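Local coordinates for HpcE (Thermus thermophilus, PDB 1WZO), which probably isomerises 2-hydroxyhepta-2,4-diene-1,7-dioate in the breakdown of homoprotocatechuate, as a member of the fumarylacetoacetate hydrolase family, at residues 79-89 / 237-246. Sequence-based numbering, arbitrary orientation.
Sequences LPHKGVVLYPK and ALENPIEEEP. With GOL (glycerol), chain H.
The imidazole of His81 turns its ring edge to strand 237-244: Glu239 N lies in the ring plane and donates to ND1 at 2.9 Å in a nearly straight bond (177°), while NE2 is hydrogen-bonded to O1 of a glycerol, probably from the crystallisation liquor. Lys82 CG rests on one face of the ring, toward its rim, and Trp37 meets the imidazole edge-to-face. The Tyr87 ring has Ile242 CG2 at its edge. With His81 cut back to an alanine, Glu239 N would probably lose its acceptor and a gap would open beside Glu239 CB. Lys82 NZ forms a salt bridge with Glu239 OE2 at 2.7 Å, approaching from above the carboxylate plane. The Asn240 amide is held flat by two bonds in its own plane, ND2 donating to Gly83 O at 2.8 Å and to Pro80 O at 3.0 Å. Its CG stands anti to the carbonyl carbon (chi1 -55°), which directs ND2 into the type II turn Pro80-Gly83; Gly83 N reaches Pro80 O from the other face of that carbonyl. Beyond this pinned turn the two segments, far apart in sequence, pair as parallel strands of the fumarylacetoacetate hydrolase-type fold through Val85 N to Pro241 O, Glu243 N to Val85 O and Tyr87 N to Glu243 O. Near the C-terminus, Glu245 OE1 accepts from Lys89 N at 3.0 Å. Strand 85-87 is an outermost strand of a mixed sheet within the chain, with 237-244 between it and 227-232; Pro153 of strand 152-159 packs on Val85, Leu238 and Asn240, and Lys9 of a second subunit salt-bridges Glu243.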
loop_
_atom_site.group_PDB
_atom_site.type_symbol
_atom_site.label_atom_id
_atom_site.label_comp_id
_atom_site.label_asym_id
_atom_site.label_seq_id
_atom_site.Cartn_x
_atom_site.Cartn_y
_atom_site.Cartn_z
ATOM N N LEU B 79 13.124 -12.063 -4.100
ATOM C CA LEU B 79 14.454 -11.788 -3.587
ATOM C C LEU B 79 15.180 -10.877 -4.572
ATOM O O LEU B 79 15.108 -11.083 -5.778
ATOM C CB LEU B 79 15.231 -13.097 -3.432
ATOM C CG LEU B 79 16.596 -13.007 -2.743
ATOM C CD1 LEU B 79 16.413 -12.763 -1.242
ATOM C CD2 LEU B 79 17.364 -14.316 -2.980
ATOM N N PRO B 80 15.894 -9.862 -4.070
ATOM C CA PRO B 80 16.605 -8.965 -4.980
ATOM C C PRO B 80 17.937 -9.517 -5.469
ATOM O O PRO B 80 18.463 -10.501 -4.935
ATOM C CB PRO B 80 16.803 -7.715 -4.133
ATOM C CG PRO B 80 17.084 -8.309 -2.786
ATOM C CD PRO B 80 16.014 -9.393 -2.677
ATOM N N HIS B 81 18.468 -8.860 -6.492
ATOM C CA HIS B 81 19.762 -9.194 -7.062
ATOM C C HIS B 81 20.736 -9.149 -5.884
ATOM O O HIS B 81 20.662 -8.241 -5.054
ATOM C CB HIS B 81 20.115 -8.131 -8.113
ATOM C CG HIS B 81 21.500 -8.241 -8.672
ATOM N ND1 HIS B 81 21.998 -9.406 -9.217
ATOM C CD2 HIS B 81 22.478 -7.313 -8.812
ATOM C CE1 HIS B 81 23.222 -9.191 -9.669
ATOM N NE2 HIS B 81 23.537 -7.928 -9.436
ATOM N N LYS B 82 21.620 -10.139 -5.801
ATOM C CA LYS B 82 22.615 -10.237 -4.730
ATOM C C LYS B 82 22.069 -10.824 -3.422
ATOM O O LYS B 82 22.835 -11.119 -2.505
ATOM C CB LYS B 82 23.247 -8.868 -4.445
ATOM C CG LYS B 82 24.004 -8.262 -5.624
ATOM C CD LYS B 82 25.163 -9.143 -6.051
ATOM C CE LYS B 82 25.997 -8.466 -7.134
ATOM N NZ LYS B 82 27.116 -9.336 -7.598
ATOM N N GLY B 83 20.751 -10.981 -3.330
ATOM C CA GLY B 83 20.163 -11.556 -2.128
ATOM C C GLY B 83 20.538 -13.025 -2.004
ATOM O O GLY B 83 20.880 -13.667 -2.999
ATOM N N VAL B 84 20.467 -13.567 -0.791
ATOM C CA VAL B 84 20.824 -14.963 -0.548
ATOM C C VAL B 84 19.642 -15.931 -0.602
ATOM O O VAL B 84 18.655 -15.772 0.128
ATOM C CB VAL B 84 21.519 -15.120 0.831
ATOM C CG1 VAL B 84 21.831 -16.585 1.100
ATOM C CG2 VAL B 84 22.795 -14.289 0.876
ATOM N N VAL B 85 19.741 -16.932 -1.469
ATOM C CA VAL B 85 18.691 -17.939 -1.588
ATOM C C VAL B 85 18.922 -18.980 -0.501
ATOM O O VAL B 85 20.050 -19.444 -0.305
ATOM C CB VAL B 85 18.727 -18.635 -2.967
ATOM C CG1 VAL B 85 17.792 -19.852 -2.972
ATOM C CG2 VAL B 85 18.311 -17.647 -4.053
ATOM N N LEU B 86 17.859 -19.346 0.209
ATOM C CA LEU B 86 17.970 -20.331 1.274
ATOM C C LEU B 86 17.641 -21.724 0.754
ATOM O O LEU B 86 16.559 -21.969 0.211
ATOM C CB LEU B 86 17.037 -19.956 2.435
ATOM C CG LEU B 86 17.330 -18.578 3.041
ATOM C CD1 LEU B 86 16.255 -18.210 4.043
ATOM C CD2 LEU B 86 18.697 -18.586 3.698
ATOM N N TYR B 87 18.591 -22.637 0.921
ATOM C CA TYR B 87 18.427 -24.016 0.475
ATOM C C TYR B 87 17.638 -24.801 1.531
ATOM O O TYR B 87 18.006 -24.814 2.701
ATOM C CB TYR B 87 19.811 -24.633 0.248
ATOM C CG TYR B 87 19.807 -25.991 -0.416
ATOM C CD1 TYR B 87 19.514 -27.146 0.311
ATOM C CD2 TYR B 87 20.115 -26.123 -1.769
ATOM C CE1 TYR B 87 19.536 -28.400 -0.295
ATOM C CE2 TYR B 87 20.141 -27.373 -2.387
ATOM C CZ TYR B 87 19.852 -28.506 -1.641
ATOM O OH TYR B 87 19.898 -29.746 -2.237
ATOM N N PRO B 88 16.537 -25.459 1.130
ATOM C CA PRO B 88 15.716 -26.235 2.068
ATOM C C PRO B 88 16.512 -27.328 2.763
ATOM O O PRO B 88 17.119 -28.175 2.105
ATOM C CB PRO B 88 14.619 -26.810 1.178
ATOM C CG PRO B 88 14.489 -25.784 0.096
ATOM C CD PRO B 88 15.935 -25.473 -0.213
ATOM N N LYS B 89 16.499 -27.309 4.089
ATOM C CA LYS B 89 17.221 -28.297 4.884
ATOM C C LYS B 89 16.860 -29.719 4.476
ATOM O O LYS B 89 15.687 -30.091 4.480
ATOM C CB LYS B 89 16.902 -28.106 6.368
ATOM C CG LYS B 89 17.691 -29.017 7.301
ATOM C CD LYS B 89 19.175 -28.673 7.274
ATOM C CE LYS B 89 19.399 -27.201 7.607
ATOM N NZ LYS B 89 18.698 -26.821 8.863
ATOM N N ALA B 237 22.356 -9.038 -15.679
ATOM C CA ALA B 237 22.644 -10.292 -15.000
ATOM C C ALA B 237 22.136 -10.277 -13.558
ATOM O O ALA B 237 22.392 -9.333 -12.803
ATOM C CB ALA B 237 24.155 -10.569 -15.027
ATOM N N LEU B 238 21.407 -11.329 -13.196
ATOM C CA LEU B 238 20.841 -11.482 -11.858
ATOM C C LEU B 238 21.673 -12.539 -11.151
ATOM O O LEU B 238 21.707 -13.695 -11.571
ATOM C CB LEU B 238 19.381 -11.936 -11.959
ATOM C CG LEU B 238 18.593 -12.265 -10.685
ATOM C CD1 LEU B 238 18.430 -11.018 -9.823
ATOM C CD2 LEU B 238 17.216 -12.816 -11.089
ATOM N N GLU B 239 22.338 -12.143 -10.073
ATOM C CA GLU B 239 23.202 -13.055 -9.342
ATOM C C GLU B 239 22.818 -13.288 -7.885
ATOM O O GLU B 239 22.594 -12.339 -7.127
ATOM C CB GLU B 239 24.638 -12.542 -9.418
ATOM C CG GLU B 239 25.626 -13.322 -8.582
ATOM C CD GLU B 239 27.017 -12.740 -8.670
ATOM O OE1 GLU B 239 27.709 -13.010 -9.674
ATOM O OE2 GLU B 239 27.409 -12.001 -7.743
ATOM N N ASN B 240 22.758 -14.561 -7.501
ATOM C CA ASN B 240 22.412 -14.919 -6.131
ATOM C C ASN B 240 23.140 -16.143 -5.606
ATOM O O ASN B 240 23.178 -17.192 -6.256
ATOM C CB ASN B 240 20.907 -15.184 -5.981
ATOM C CG ASN B 240 20.058 -14.033 -6.449
ATOM O OD1 ASN B 240 19.696 -13.954 -7.619
ATOM N ND2 ASN B 240 19.742 -13.124 -5.539
ATOM N N PRO B 241 23.744 -16.017 -4.420
ATOM C CA PRO B 241 24.451 -17.146 -3.825
ATOM C C PRO B 241 23.414 -17.949 -3.035
ATOM O O PRO B 241 22.315 -17.451 -2.761
ATOM C CB PRO B 241 25.486 -16.474 -2.933
ATOM C CG PRO B 241 24.786 -15.230 -2.487
ATOM C CD PRO B 241 24.093 -14.753 -3.744
ATOM N N ILE B 242 23.761 -19.181 -2.685
ATOM C CA ILE B 242 22.868 -20.057 -1.936
ATOM C C ILE B 242 23.497 -20.446 -0.601
ATOM O O ILE B 242 24.687 -20.752 -0.533
ATOM C CB ILE B 242 22.590 -21.350 -2.714
ATOM C CG1 ILE B 242 22.049 -21.013 -4.102
ATOM C CG2 ILE B 242 21.615 -22.222 -1.937
ATOM C CD1 ILE B 242 21.915 -22.216 -5.003
ATOM N N GLU B 243 22.690 -20.421 0.455
ATOM C CA GLU B 243 23.140 -20.782 1.795
ATOM C C GLU B 243 22.114 -21.743 2.384
ATOM O O GLU B 243 20.954 -21.750 1.972
ATOM C CB GLU B 243 23.234 -19.542 2.693
ATOM C CG GLU B 243 24.484 -18.696 2.533
ATOM C CD GLU B 243 24.454 -17.465 3.422
ATOM O OE1 GLU B 243 23.728 -17.491 4.440
ATOM O OE2 GLU B 243 25.159 -16.474 3.120
ATOM N N GLU B 244 22.540 -22.555 3.341
ATOM C CA GLU B 244 21.628 -23.492 3.978
ATOM C C GLU B 244 20.796 -22.753 5.014
ATOM O O GLU B 244 21.235 -21.744 5.568
ATOM C CB GLU B 244 22.398 -24.618 4.660
ATOM C CG GLU B 244 23.187 -25.485 3.708
ATOM C CD GLU B 244 23.065 -26.952 4.046
ATOM O OE1 GLU B 244 21.931 -27.478 3.983
ATOM O OE2 GLU B 244 24.096 -27.575 4.376
ATOM N N GLU B 245 19.591 -23.250 5.271
ATOM C CA GLU B 245 18.721 -22.623 6.251
ATOM C C GLU B 245 19.383 -22.727 7.616
ATOM O O GLU B 245 20.219 -23.604 7.844
ATOM C CB GLU B 245 17.360 -23.319 6.281
ATOM C CG GLU B 245 16.679 -23.375 4.930
ATOM C CD GLU B 245 15.291 -23.980 4.993
ATOM O OE1 GLU B 245 15.143 -25.102 5.529
ATOM O OE2 GLU B 245 14.346 -23.330 4.494
ATOM N N PRO B 246 19.023 -21.827 8.543
ATOM C CA PRO B 246 19.602 -21.845 9.887
ATOM C C PRO B 246 19.449 -23.204 10.563
ATOM O O PRO B 246 20.470 -23.723 11.063
ATOM C CB PRO B 246 18.837 -20.733 10.607
ATOM C CG PRO B 246 17.518 -20.702 9.892
ATOM C CD PRO B 246 17.945 -20.827 8.454
ATOM O OXT PRO B 246 18.315 -23.732 10.580
HETATM C C1 GOL H . 24.930 -5.344 -11.538
HETATM O O1 GOL H . 25.660 -5.923 -10.468
HETATM C C2 GOL H . 24.900 -6.267 -12.759
HETATM O O2 GOL H . 24.326 -7.533 -12.418
HETATM C C3 GOL H . 24.090 -5.619 -13.881
HETATM O O3 GOL H . 24.033 -6.456 -15.022
HETATM O O HOH W 1 19.690 -26.089 4.275
#